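Local structure of putative uncharacterized protein (2Z6V) at residues V59-T64 with S206-D211; S65-P70 with T296-Q301; P143-S148 with D155-A160; R232-L237 with G243-K248; R318-R323 with F399-D404. The protein probably transfers a sulfuryl group from a nucleotide donor such as PAPS to an acceptor, as sulfotransferases do, though its own substrate is not established. All blocks are in the same frame, centred on the assembly; numbering follows the deposited sequence.

Contact 1. Residues V59-T64 with S206-D211. With PLM (palmitic acid), chain C.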
# COMPACT_ATOMS: atom_id res chain seq x y z
N VAL A 59 14.00 14.36 -2.65
CA VAL A 59 14.40 15.51 -3.45
C VAL A 59 15.90 15.57 -3.71
O VAL A 59 16.34 15.84 -4.83
CB VAL A 59 13.98 16.82 -2.76
CG1 VAL A 59 14.50 18.01 -3.54
CG2 VAL A 59 12.46 16.87 -2.66
N ASP A 60 16.69 15.31 -2.67
CA ASP A 60 18.13 15.33 -2.81
C ASP A 60 18.60 14.35 -3.88
O ASP A 60 19.55 14.63 -4.61
CB ASP A 60 18.80 14.97 -1.48
CG ASP A 60 20.30 15.01 -1.57
OD1 ASP A 60 20.84 16.10 -1.86
OD2 ASP A 60 20.95 13.96 -1.37
N GLU A 61 17.92 13.21 -3.97
CA GLU A 61 18.28 12.19 -4.93
C GLU A 61 17.82 12.50 -6.35
O GLU A 61 18.57 12.29 -7.30
CB GLU A 61 17.74 10.83 -4.50
CG GLU A 61 18.50 9.67 -5.12
CD GLU A 61 18.20 8.34 -4.47
OE1 GLU A 61 17.97 8.32 -3.24
OE2 GLU A 61 18.20 7.31 -5.17
N VAL A 62 16.59 12.99 -6.52
CA VAL A 62 16.13 13.30 -7.88
C VAL A 62 16.95 14.44 -8.48
O VAL A 62 17.07 14.56 -9.70
CB VAL A 62 14.62 13.67 -7.92
CG1 VAL A 62 13.79 12.54 -7.35
CG2 VAL A 62 14.37 14.96 -7.16
N ASN A 63 17.53 15.27 -7.61
CA ASN A 63 18.37 16.38 -8.05
C ASN A 63 19.76 15.88 -8.40
O ASN A 63 20.30 16.22 -9.45
CB ASN A 63 18.51 17.45 -6.96
CG ASN A 63 17.29 18.34 -6.83
OD1 ASN A 63 16.53 18.51 -7.77
ND2 ASN A 63 17.12 18.94 -5.65
N THR A 64 20.32 15.04 -7.54
CA THR A 64 21.68 14.53 -7.73
C THR A 64 21.89 13.26 -8.56
O THR A 64 22.84 13.20 -9.34
CB THR A 64 22.36 14.30 -6.36
OG1 THR A 64 21.65 13.28 -5.64
CG2 THR A 64 22.35 15.58 -5.55
N SER A 206 10.64 2.70 -4.78
CA SER A 206 10.59 2.05 -6.08
C SER A 206 10.79 3.09 -7.19
O SER A 206 10.96 2.74 -8.35
CB SER A 206 9.28 1.29 -6.26
OG SER A 206 8.17 2.16 -6.16
N PHE A 207 10.77 4.36 -6.82
CA PHE A 207 10.97 5.44 -7.77
C PHE A 207 12.37 6.01 -7.61
O PHE A 207 12.71 7.01 -8.24
CB PHE A 207 9.94 6.55 -7.56
CG PHE A 207 8.58 6.23 -8.09
CD1 PHE A 207 8.30 6.36 -9.44
CD2 PHE A 207 7.59 5.72 -7.25
CE1 PHE A 207 7.04 6.00 -9.94
CE2 PHE A 207 6.35 5.35 -7.74
CZ PHE A 207 6.07 5.49 -9.09
N LEU A 208 13.18 5.38 -6.76
CA LEU A 208 14.55 5.84 -6.53
C LEU A 208 15.55 4.78 -6.98
O LEU A 208 15.35 3.58 -6.76
CB LEU A 208 14.75 6.20 -5.05
CG LEU A 208 13.74 7.23 -4.52
CD1 LEU A 208 14.01 7.54 -3.06
CD2 LEU A 208 13.81 8.51 -5.34
N PRO A 209 16.65 5.20 -7.62
CA PRO A 209 17.68 4.28 -8.10
C PRO A 209 18.46 3.56 -7.02
O PRO A 209 18.91 2.43 -7.22
CB PRO A 209 18.56 5.19 -8.96
CG PRO A 209 18.48 6.49 -8.24
CD PRO A 209 17.00 6.60 -7.94
N THR A 210 18.63 4.20 -5.87
CA THR A 210 19.37 3.59 -4.78
C THR A 210 18.44 3.08 -3.68
O THR A 210 17.21 3.11 -3.83
CB THR A 210 20.34 4.59 -4.15
OG1 THR A 210 19.63 5.76 -3.76
CG2 THR A 210 21.43 4.97 -5.15
N ASP A 211 19.03 2.62 -2.59
CA ASP A 211 18.25 2.10 -1.48
C ASP A 211 18.44 2.95 -0.22
O ASP A 211 18.11 2.52 0.88
CB ASP A 211 18.64 0.65 -1.19
CG ASP A 211 20.01 0.52 -0.55
OD1 ASP A 211 20.88 1.37 -0.82
OD2 ASP A 211 20.22 -0.44 0.22
C1 PLM C . 9.94 -0.14 -3.12
O1 PLM C . 11.16 -0.28 -2.85
O2 PLM C . 9.36 0.94 -3.33
C2 PLM C . 9.09 -1.41 -3.21
C3 PLM C . 9.30 -2.31 -1.99
C4 PLM C . 8.36 -3.51 -1.98
C5 PLM C . 6.89 -3.09 -1.94
C6 PLM C . 6.37 -2.70 -3.33
C7 PLM C . 5.03 -1.98 -3.21
C8 PLM C . 5.21 -0.57 -2.66
C9 PLM C . 4.09 -0.24 -1.67
CA PLM C . 2.71 -0.51 -2.28
CB PLM C . 1.64 -0.66 -1.20
CC PLM C . 2.05 -1.76 -0.21
CD PLM C . 3.08 -1.23 0.80
CE PLM C . 3.89 -2.36 1.44
CF PLM C . 4.75 -3.06 0.39
CG PLM C . 5.69 -4.09 1.01
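In the sulfotransferase fold, next to the loop that meets the bound palmitic acid, Glu61 of helix 50-64 touches Leu208, Pro209 and Thr210, which precede helix 212-219. The nearest CA pair, Glu61 with Leu208, is 7.5 Å apart, so a long side chain has to bridge the gap. Glu61 does this with CG anti to its own backbone N (chi1 -158°) and an extended chain beyond, which delivers the carboxylate to the loop backbone. There OE2 takes both hydrogen bonds from one residue: Thr210 OG1 donates to Glu61 OE2 at 2.5 Å and Thr210 N donates to the same Glu61 OE2 at 3.2 Å. The two donors come differently, the hydroxyl from above the carboxylate plane (47° out of it) and the amide almost in line with the C-O bond. Glu61 OE2 also lies against the proline ring, 3.1 Å from Pro209 CD, and 3.6 Å from Leu208 CB. The charge has a further neighbour in Arg212, which pairs weakly with Glu61 OE1 and makes a salt bridge to Asp60. One turn on, Thr64 OG1 donates to Asp60 O. At the other end of the loop the palmitate carboxylate, also hydrogen-bonded by Gln311, approaches the backbone: PLM O2 is 2.6 Å from Ser206 N.

Contact 2. Residues S65-P70 with T296-Q301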
# COMPACT_ATOMS: atom_id res chain seq x y z
N SER A 65 21.04 12.26 -8.41
CA SER A 65 21.23 11.02 -9.16
C SER A 65 21.10 11.18 -10.67
O SER A 65 20.15 11.80 -11.16
CB SER A 65 20.26 9.94 -8.70
OG SER A 65 20.50 8.73 -9.40
N PRO A 66 22.07 10.63 -11.41
CA PRO A 66 22.11 10.69 -12.88
C PRO A 66 21.24 9.63 -13.53
O PRO A 66 20.99 9.68 -14.73
CB PRO A 66 23.59 10.49 -13.19
CG PRO A 66 23.99 9.51 -12.13
CD PRO A 66 23.34 10.10 -10.89
N VAL A 67 20.78 8.66 -12.75
CA VAL A 67 19.94 7.60 -13.31
C VAL A 67 18.55 8.09 -13.72
O VAL A 67 17.86 7.44 -14.51
CB VAL A 67 19.80 6.44 -12.31
CG1 VAL A 67 18.95 5.34 -12.91
CG2 VAL A 67 21.17 5.92 -11.95
N PHE A 68 18.15 9.25 -13.20
CA PHE A 68 16.85 9.82 -13.52
C PHE A 68 16.78 10.47 -14.89
O PHE A 68 17.73 11.11 -15.34
CB PHE A 68 16.46 10.88 -12.48
CG PHE A 68 15.90 10.31 -11.21
CD1 PHE A 68 14.75 9.53 -11.22
CD2 PHE A 68 16.52 10.56 -9.99
CE1 PHE A 68 14.23 9.00 -10.05
CE2 PHE A 68 16.01 10.04 -8.81
CZ PHE A 68 14.86 9.26 -8.84
N THR A 69 15.64 10.30 -15.54
CA THR A 69 15.38 10.90 -16.83
C THR A 69 14.92 12.30 -16.47
O THR A 69 14.29 12.49 -15.44
CB THR A 69 14.22 10.18 -17.55
OG1 THR A 69 14.69 8.94 -18.08
CG2 THR A 69 13.65 11.04 -18.66
N PRO A 70 15.24 13.31 -17.30
CA PRO A 70 14.77 14.65 -16.91
C PRO A 70 13.26 14.62 -16.65
O PRO A 70 12.75 15.33 -15.79
CB PRO A 70 15.15 15.51 -18.11
CG PRO A 70 15.26 14.52 -19.25
CD PRO A 70 15.92 13.35 -18.60
N THR A 296 16.98 2.99 -17.46
CA THR A 296 17.18 1.58 -17.13
C THR A 296 18.53 0.94 -17.45
O THR A 296 18.91 -0.03 -16.79
CB THR A 296 16.07 0.71 -17.73
OG1 THR A 296 15.93 1.00 -19.12
CG2 THR A 296 14.75 0.96 -17.02
N GLU A 297 19.26 1.45 -18.44
CA GLU A 297 20.55 0.85 -18.77
C GLU A 297 21.58 1.09 -17.67
O GLU A 297 22.60 0.40 -17.61
CB GLU A 297 21.09 1.38 -20.10
CG GLU A 297 21.23 2.88 -20.18
CD GLU A 297 19.99 3.54 -20.74
OE1 GLU A 297 19.56 3.14 -21.85
OE2 GLU A 297 19.44 4.45 -20.08
N LEU A 298 21.32 2.06 -16.81
CA LEU A 298 22.24 2.34 -15.72
C LEU A 298 21.93 1.46 -14.51
O LEU A 298 22.64 1.48 -13.51
CB LEU A 298 22.15 3.82 -15.34
CG LEU A 298 22.53 4.81 -16.45
CD1 LEU A 298 22.35 6.23 -15.96
CD2 LEU A 298 23.98 4.58 -16.87
N LEU A 299 20.86 0.68 -14.61
CA LEU A 299 20.44 -0.20 -13.52
C LEU A 299 21.00 -1.61 -13.65
O LEU A 299 21.18 -2.12 -14.76
CB LEU A 299 18.92 -0.28 -13.47
CG LEU A 299 18.14 0.98 -13.14
CD1 LEU A 299 16.66 0.66 -13.18
CD2 LEU A 299 18.53 1.51 -11.77
N ASP A 300 21.27 -2.24 -12.52
CA ASP A 300 21.77 -3.60 -12.48
C ASP A 300 20.71 -4.46 -11.81
O ASP A 300 20.50 -4.37 -10.59
CB ASP A 300 23.10 -3.65 -11.71
CG ASP A 300 23.60 -5.07 -11.49
OD1 ASP A 300 23.19 -5.98 -12.24
OD2 ASP A 300 24.43 -5.28 -10.57
N GLN A 301 20.02 -5.29 -12.60
CA GLN A 301 18.96 -6.16 -12.10
C GLN A 301 19.44 -7.23 -11.14
O GLN A 301 18.66 -7.77 -10.35
CB GLN A 301 18.21 -6.81 -13.27
CG GLN A 301 17.40 -5.83 -14.10
CD GLN A 301 16.32 -5.12 -13.31
OE1 GLN A 301 15.83 -4.06 -13.71
NE2 GLN A 301 15.92 -5.70 -12.18
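Val67 and Leu298 bring the two backbones closest, with their CA atoms 6.2 Å apart. Residues 65-70 have no regular structure, while 296-298 form a 3-10 turn that closes where Leu299 N donates to Thr296 O at 3.0 Å. No hydrogen bond joins the two segments themselves, although Val67 and Thr69 bond through their backbones to Asn295 and Val293 just before the second one. The side-chain contact is therefore apolar, and Val67 divides it between its two methyl branches. CG2 runs past the leucine in the opposite direction, 4.1 Å from Leu298 CB. CG1, which is anti to the backbone N (chi1 -179°), meets the other leucine at about a right angle, 4.0 Å from Leu299 CD2. Leu298 also lays a methyl over the valine backbone, its CD1 being 3.8 Å from Val67 CA and 3.9 Å from Pro66 O. Leu299 packs in addition on Gln290, tying the patch to helix 287-293. Both loops lead into long helices: Thr69 occupies the N-cap position of helix 70-96, and Asp300 caps helix 301-326 through a bond from Thr302 N to its OD1. This is packing at the surface of the α/β sulfotransferase fold, between two loops that each join helices.

Contact 3. Residues P143-S148 with D155-A160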
# COMPACT_ATOMS: atom_id res chain seq x y z
N PRO A 143 -9.05 13.42 -1.08
CA PRO A 143 -9.70 13.12 0.20
C PRO A 143 -10.71 14.13 0.74
O PRO A 143 -11.76 13.74 1.27
CB PRO A 143 -8.52 12.94 1.15
CG PRO A 143 -7.53 13.92 0.62
CD PRO A 143 -7.61 13.69 -0.88
N ILE A 144 -10.41 15.41 0.59
CA ILE A 144 -11.25 16.49 1.11
C ILE A 144 -12.12 17.15 0.05
O ILE A 144 -11.63 17.54 -1.01
CB ILE A 144 -10.35 17.58 1.77
CG1 ILE A 144 -9.50 16.94 2.87
CG2 ILE A 144 -11.20 18.72 2.33
CD1 ILE A 144 -10.30 16.11 3.87
N PRO A 145 -13.43 17.30 0.32
CA PRO A 145 -14.19 16.92 1.53
C PRO A 145 -14.66 15.46 1.42
O PRO A 145 -14.90 14.97 0.32
CB PRO A 145 -15.38 17.89 1.54
CG PRO A 145 -15.05 18.93 0.48
CD PRO A 145 -14.26 18.16 -0.54
N PRO A 146 -14.82 14.76 2.55
CA PRO A 146 -15.25 13.36 2.50
C PRO A 146 -16.68 13.17 1.98
O PRO A 146 -17.53 14.06 2.12
CB PRO A 146 -15.08 12.89 3.94
CG PRO A 146 -15.45 14.13 4.72
CD PRO A 146 -14.77 15.26 3.94
N ALA A 147 -16.92 12.02 1.36
CA ALA A 147 -18.24 11.72 0.80
C ALA A 147 -19.08 10.84 1.70
O ALA A 147 -18.57 10.16 2.59
CB ALA A 147 -18.08 11.06 -0.57
N SER A 148 -20.38 10.85 1.45
CA SER A 148 -21.32 10.03 2.20
C SER A 148 -21.16 8.57 1.76
O SER A 148 -20.61 8.28 0.69
CB SER A 148 -22.75 10.50 1.92
OG SER A 148 -23.05 10.31 0.55
N ASP A 155 -19.32 9.52 -6.37
CA ASP A 155 -18.89 10.89 -6.16
C ASP A 155 -18.17 11.38 -7.42
O ASP A 155 -17.32 10.67 -7.98
CB ASP A 155 -17.97 10.96 -4.94
CG ASP A 155 -17.57 12.38 -4.60
OD1 ASP A 155 -16.70 12.95 -5.30
OD2 ASP A 155 -18.14 12.92 -3.62
N PRO A 156 -18.52 12.59 -7.90
CA PRO A 156 -17.91 13.17 -9.10
C PRO A 156 -16.38 13.08 -9.16
O PRO A 156 -15.80 12.98 -10.24
CB PRO A 156 -18.41 14.61 -9.06
CG PRO A 156 -19.77 14.47 -8.45
CD PRO A 156 -19.52 13.50 -7.32
N ARG A 157 -15.72 13.12 -8.01
CA ARG A 157 -14.26 13.03 -8.01
C ARG A 157 -13.87 11.61 -8.38
O ARG A 157 -12.85 11.38 -9.04
CB ARG A 157 -13.71 13.42 -6.64
CG ARG A 157 -13.84 14.91 -6.36
CD ARG A 157 -13.78 15.21 -4.88
NE ARG A 157 -14.90 14.62 -4.15
CZ ARG A 157 -15.03 14.67 -2.83
NH1 ARG A 157 -14.12 15.28 -2.10
NH2 ARG A 157 -16.08 14.10 -2.24
N CYS A 158 -14.68 10.65 -7.96
CA CYS A 158 -14.42 9.26 -8.29
C CYS A 158 -14.74 9.05 -9.78
O CYS A 158 -13.96 8.44 -10.51
CB CYS A 158 -15.31 8.34 -7.46
SG CYS A 158 -15.04 6.61 -7.82
N LEU A 159 -15.88 9.56 -10.23
CA LEU A 159 -16.26 9.41 -11.63
C LEU A 159 -15.24 10.09 -12.55
O LEU A 159 -14.86 9.53 -13.58
CB LEU A 159 -17.65 9.99 -11.86
CG LEU A 159 -18.76 9.27 -11.09
CD1 LEU A 159 -20.12 9.80 -11.55
CD2 LEU A 159 -18.66 7.76 -11.32
N ALA A 160 -14.79 11.28 -12.17
CA ALA A 160 -13.82 12.02 -12.96
C ALA A 160 -12.53 11.22 -13.09
O ALA A 160 -11.92 11.20 -14.15
CB ALA A 160 -13.53 13.37 -12.31
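Arg157 points its guanidinium end-on at Pro145 O and, with another edge, lies side-on against Asp155. In the end-on grip both terminal nitrogens share one carbonyl oxygen: Arg157 NH1 donates to Pro145 O at 2.6 Å, and Arg157 NH2 to the same Pro145 O at 3.0 Å. That oxygen sits only 1° out of the guanidinium plane. The arginine crosses the proline at about a right angle, which leaves Arg157 NH1 3.3 Å from Pro145 CD, on a ring that follows a cis peptide bond. The side-on grip is a bidentate salt bridge, with Arg157 NE donating to Asp155 OD1 and Arg157 NH2 to Asp155 OD2, each at 2.7 Å. A bend at chi3 (-64°) folds the chain back toward this carboxylate. Asp155 is also the N-cap of helix 156-166, for Arg157 N donates to Asp155 OD1 at 2.9 Å, so the carboxylate that fixes the guanidinium's rotation is itself held by the helix end. NE and N reach OD1 from opposite faces of the carboxylate plane, on its syn and anti sides. Trp138 packs on the arginine as well. Farther along the proline-rich segment 143-148, Ala147 CB rests 3.6 Å from Asp155 OD2, while Ala147 O accepts from Thr240.

Contact 4. Residues R232-L237 with G243-K248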
# COMPACT_ATOMS: atom_id res chain seq x y z
N ARG A 232 -6.03 9.88 11.77
CA ARG A 232 -6.74 11.14 11.54
C ARG A 232 -7.41 11.11 10.16
O ARG A 232 -8.56 11.54 10.00
CB ARG A 232 -5.77 12.32 11.60
CG ARG A 232 -5.30 12.70 13.01
CD ARG A 232 -4.44 13.94 12.97
NE ARG A 232 -3.03 13.62 13.19
CZ ARG A 232 -2.05 13.95 12.36
NH1 ARG A 232 -2.33 14.62 11.25
NH2 ARG A 232 -0.81 13.62 12.64
N TYR A 233 -6.68 10.59 9.18
CA TYR A 233 -7.18 10.46 7.82
C TYR A 233 -8.45 9.62 7.86
O TYR A 233 -9.48 10.02 7.32
CB TYR A 233 -6.14 9.76 6.96
CG TYR A 233 -6.18 10.10 5.49
CD1 TYR A 233 -5.31 11.06 4.96
CD2 TYR A 233 -7.04 9.43 4.62
CE1 TYR A 233 -5.29 11.34 3.59
CE2 TYR A 233 -7.02 9.69 3.24
CZ TYR A 233 -6.14 10.65 2.73
OH TYR A 233 -6.09 10.91 1.38
N LEU A 234 -8.37 8.45 8.49
CA LEU A 234 -9.52 7.57 8.57
C LEU A 234 -10.68 8.22 9.33
O LEU A 234 -11.84 8.00 9.00
CB LEU A 234 -9.13 6.24 9.21
CG LEU A 234 -8.09 5.46 8.40
CD1 LEU A 234 -7.73 4.19 9.13
CD2 LEU A 234 -8.66 5.13 7.02
N GLN A 235 -10.37 9.03 10.34
CA GLN A 235 -11.43 9.68 11.10
C GLN A 235 -12.16 10.71 10.23
O GLN A 235 -13.35 10.98 10.45
CB GLN A 235 -10.85 10.35 12.36
CG GLN A 235 -10.42 9.34 13.41
CD GLN A 235 -9.64 9.98 14.53
OE1 GLN A 235 -8.60 10.60 14.30
NE2 GLN A 235 -10.13 9.83 15.75
N VAL A 236 -11.46 11.28 9.25
CA VAL A 236 -12.08 12.24 8.36
C VAL A 236 -13.01 11.52 7.37
O VAL A 236 -14.10 12.00 7.05
CB VAL A 236 -11.02 13.03 7.55
CG1 VAL A 236 -11.72 13.89 6.48
CG2 VAL A 236 -10.19 13.90 8.48
N LEU A 237 -12.58 10.36 6.89
CA LEU A 237 -13.40 9.60 5.96
C LEU A 237 -14.62 9.00 6.67
O LEU A 237 -15.70 8.90 6.08
CB LEU A 237 -12.57 8.51 5.29
CG LEU A 237 -11.40 8.98 4.40
CD1 LEU A 237 -10.60 7.77 3.91
CD2 LEU A 237 -11.93 9.78 3.21
N GLY A 243 -18.32 3.22 9.63
CA GLY A 243 -18.22 1.78 9.51
C GLY A 243 -16.97 1.22 10.17
O GLY A 243 -16.16 1.95 10.75
N SER A 244 -16.81 -0.10 10.09
CA SER A 244 -15.64 -0.75 10.65
C SER A 244 -14.62 -0.83 9.51
O SER A 244 -14.93 -1.33 8.43
CB SER A 244 -15.99 -2.15 11.15
OG SER A 244 -14.85 -2.82 11.65
N TRP A 245 -13.42 -0.34 9.75
CA TRP A 245 -12.40 -0.33 8.71
C TRP A 245 -11.74 -1.65 8.31
O TRP A 245 -11.48 -2.52 9.13
CB TRP A 245 -11.29 0.68 9.07
CG TRP A 245 -11.71 2.12 8.94
CD1 TRP A 245 -12.13 2.94 9.94
CD2 TRP A 245 -11.78 2.88 7.73
NE1 TRP A 245 -12.46 4.17 9.43
CE2 TRP A 245 -12.26 4.17 8.08
CE3 TRP A 245 -11.48 2.61 6.39
CZ2 TRP A 245 -12.45 5.18 7.13
CZ3 TRP A 245 -11.68 3.63 5.44
CH2 TRP A 245 -12.16 4.89 5.82
N SER A 246 -11.50 -1.77 7.01
CA SER A 246 -10.82 -2.93 6.44
C SER A 246 -9.63 -2.29 5.72
O SER A 246 -9.82 -1.56 4.75
CB SER A 246 -11.71 -3.64 5.43
OG SER A 246 -10.95 -4.59 4.70
N LEU A 247 -8.43 -2.55 6.20
CA LEU A 247 -7.25 -1.94 5.60
C LEU A 247 -6.22 -2.95 5.15
O LEU A 247 -6.24 -4.11 5.58
CB LEU A 247 -6.60 -1.00 6.61
CG LEU A 247 -7.57 -0.01 7.23
CD1 LEU A 247 -6.96 0.64 8.47
CD2 LEU A 247 -7.95 1.02 6.19
N LYS A 248 -5.33 -2.50 4.26
CA LYS A 248 -4.27 -3.34 3.72
C LYS A 248 -3.04 -2.54 3.32
O LYS A 248 -3.13 -1.40 2.88
CB LYS A 248 -4.77 -4.12 2.50
CG LYS A 248 -3.69 -4.98 1.86
CD LYS A 248 -4.23 -5.96 0.82
CE LYS A 248 -4.56 -5.28 -0.50
NZ LYS A 248 -4.97 -6.27 -1.55
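Leu234 sets its CD2 methyl over the face of Trp245, 3.5 Å from the centroid of the six-membered ring and 5° off the ring normal, a well-centred CH-pi contact. Leu237, one helical turn later, reaches the same ring from a different direction: its CB lies at the edge, near the ring plane, 3.7 Å from Trp245 CH2. The indole is thus met on a face and along its rim by residues i and i+3 of one helix. The other branch of Leu234 reaches toward the strand and meets a second leucine tip to tip, Leu234 CD1 being 3.7 Å from Leu247 CD1. Trp245 and Leu247 are two apart in strand 244-248, so both look to the same side of the sheet. Helix 224-238 packs on that side; the axes of the two short segments approach to 10.8 Å, with N-to-C directions 128° from each other. It is the last helix of the long crossover connection between the parallel neighbours 132-134 and 244-248. Strand 244-248 itself is bonded to its neighbours through Leu109 and Arg133. Although Leu234 O comes to 3.4 Å from Trp245 CZ2, no hydrogen bond spans the contact. All four touching residues are buried, so helix and sheet are joined here by dispersion and shape fit, without directional polar bonds.

Contact 5. Residues R318-R323 with F399-D404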
# COMPACT_ATOMS: atom_id res chain seq x y z
N ARG A 318 10.03 -8.73 11.18
CA ARG A 318 9.36 -7.72 11.99
C ARG A 318 8.09 -8.31 12.58
O ARG A 318 7.88 -8.26 13.79
CB ARG A 318 9.03 -6.47 11.17
CG ARG A 318 10.20 -5.53 10.95
CD ARG A 318 10.77 -5.07 12.28
NE ARG A 318 11.92 -4.19 12.11
CZ ARG A 318 11.86 -2.97 11.60
NH1 ARG A 318 10.70 -2.46 11.20
NH2 ARG A 318 12.97 -2.25 11.49
N PRO A 319 7.21 -8.88 11.73
CA PRO A 319 5.98 -9.46 12.28
C PRO A 319 6.23 -10.74 13.07
O PRO A 319 5.49 -11.04 14.00
CB PRO A 319 5.11 -9.66 11.04
CG PRO A 319 6.11 -9.89 9.96
CD PRO A 319 7.17 -8.86 10.26
N LEU A 320 7.26 -11.51 12.72
CA LEU A 320 7.54 -12.73 13.47
C LEU A 320 7.86 -12.40 14.93
O LEU A 320 7.39 -13.07 15.85
CB LEU A 320 8.69 -13.52 12.84
CG LEU A 320 8.22 -14.48 11.73
CD1 LEU A 320 9.39 -14.94 10.88
CD2 LEU A 320 7.48 -15.65 12.35
N ARG A 321 8.67 -11.36 15.15
CA ARG A 321 9.03 -10.95 16.49
C ARG A 321 7.80 -10.45 17.25
O ARG A 321 7.63 -10.76 18.43
CB ARG A 321 10.08 -9.83 16.46
CG ARG A 321 11.44 -10.25 15.91
CD ARG A 321 12.01 -11.46 16.65
NE ARG A 321 12.09 -12.62 15.77
CZ ARG A 321 11.53 -13.80 16.02
NH1 ARG A 321 10.85 -14.00 17.13
NH2 ARG A 321 11.65 -14.79 15.14
N ALA A 322 6.95 -9.67 16.58
CA ALA A 322 5.75 -9.13 17.21
C ALA A 322 4.80 -10.24 17.62
O ALA A 322 4.14 -10.16 18.66
CB ALA A 322 5.06 -8.17 16.26
N ARG A 323 4.73 -11.28 16.79
CA ARG A 323 3.87 -12.43 17.04
C ARG A 323 4.38 -13.22 18.24
O ARG A 323 3.59 -13.71 19.06
CB ARG A 323 3.84 -13.33 15.79
CG ARG A 323 3.20 -14.69 15.99
CD ARG A 323 3.12 -15.44 14.67
NE ARG A 323 2.54 -16.77 14.82
CZ ARG A 323 3.18 -17.80 15.37
NH1 ARG A 323 4.43 -17.64 15.81
NH2 ARG A 323 2.58 -18.98 15.49
N PHE A 399 14.07 -16.90 4.92
CA PHE A 399 12.73 -17.38 5.22
C PHE A 399 12.68 -18.71 5.97
O PHE A 399 11.62 -19.32 6.09
CB PHE A 399 11.93 -17.54 3.92
CG PHE A 399 11.98 -16.34 3.02
CD1 PHE A 399 11.42 -15.12 3.42
CD2 PHE A 399 12.60 -16.41 1.77
CE1 PHE A 399 11.47 -14.01 2.58
CE2 PHE A 399 12.65 -15.31 0.94
CZ PHE A 399 12.08 -14.10 1.34
N ALA A 400 13.83 -19.16 6.47
CA ALA A 400 13.91 -20.42 7.19
C ALA A 400 12.87 -20.51 8.30
O ALA A 400 12.02 -21.41 8.29
CB ALA A 400 15.30 -20.60 7.77
N GLU A 401 12.93 -19.58 9.25
CA GLU A 401 11.99 -19.56 10.37
C GLU A 401 10.57 -19.45 9.83
O GLU A 401 9.71 -20.25 10.16
CB GLU A 401 12.27 -18.38 11.29
CG GLU A 401 11.53 -18.45 12.62
CD GLU A 401 11.41 -17.10 13.31
OE1 GLU A 401 12.36 -16.28 13.23
OE2 GLU A 401 10.36 -16.86 13.95
N TYR A 402 10.36 -18.43 9.01
CA TYR A 402 9.06 -18.17 8.40
C TYR A 402 8.40 -19.43 7.83
O TYR A 402 7.25 -19.72 8.14
CB TYR A 402 9.23 -17.13 7.29
CG TYR A 402 7.94 -16.73 6.62
CD1 TYR A 402 6.94 -16.08 7.34
CD2 TYR A 402 7.72 -16.98 5.27
CE1 TYR A 402 5.76 -15.68 6.74
CE2 TYR A 402 6.54 -16.59 4.65
CZ TYR A 402 5.56 -15.94 5.39
OH TYR A 402 4.38 -15.54 4.81
N LEU A 403 9.13 -20.15 6.99
CA LEU A 403 8.58 -21.36 6.39
C LEU A 403 8.41 -22.45 7.43
O LEU A 403 7.58 -23.35 7.28
CB LEU A 403 9.49 -21.87 5.26
CG LEU A 403 9.48 -21.03 3.98
CD1 LEU A 403 10.57 -21.51 3.03
CD2 LEU A 403 8.12 -21.14 3.32
N ASP A 404 9.19 -22.36 8.50
CA ASP A 404 9.12 -23.35 9.55
C ASP A 404 7.93 -23.14 10.48
O ASP A 404 7.35 -24.10 10.99
CB ASP A 404 10.41 -23.34 10.37
CG ASP A 404 10.41 -24.41 11.43
OD1 ASP A 404 10.34 -25.60 11.06
OD2 ASP A 404 10.47 -24.06 12.63
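Leu320 and Arg321 of helix 301-326 pack against Glu401 and Tyr402 of helix 392-405, a helix pair beside the central parallel sheet of the sulfotransferase fold. The local axes are 11.1 Å apart at their closest and cross at 53°, a wide spacing that side chains have to span. The ionic part is a salt bridge near the surface, with Arg321 NH2 2.5 Å from Glu401 OE1. A single nitrogen faces the carboxylate, since Glu401 OE2 is also nearest to Arg321 NH2, and the two flat groups are turned 33° from each other. Glu401 reaches across with CG anti to its backbone N and the chain extended, whereas the arginine bends at chi2 and chi3 to swing its guanidinium over. Arg321 NH1 has a second carboxylate partner in Glu324 of its own helix, which probably limits rotation of the group further. Leu320 gives the ion pair an aliphatic cover: its CB sits toward the rim of one face of the Arg321 guanidinium, and Leu320 CD2 lies against the carboxylate itself, 3.5 Å from Glu401 OE2. The apolar part joins Leu320 to Tyr402. Trp270 of strand 267-272 packs on both, and the tyrosine hydroxyl is hydrogen-bonded to His272 on that strand. Leu320 CD1 packs 4.2 Å from Tyr402 CB, on the edge side of the ring.

How the contacts relate
The contacts fall into two touching pairs and one apart. Contacts 1 and 2, with centres 10 Å apart, interlock in sequence and in space through Phe68, whose CE2 is 3.4 Å from Val62 CA. Contacts 3 and 4 lie 15 Å apart between centres and meet where Pro143 CB is 3.2 Å from Tyr233 OH. Contact 5 stands alone, its nearest atoms about 13 Å from both contact 1 and contact 4. Contacts 2 and 4 are on opposite sides of the chain's centre. Palmitic acid lies between these groups: contact 1 touches it through Ser206, and side chains of Leu299, Leu247 and Tyr402 in contacts 2, 4 and 5 come within about 11-12 Å.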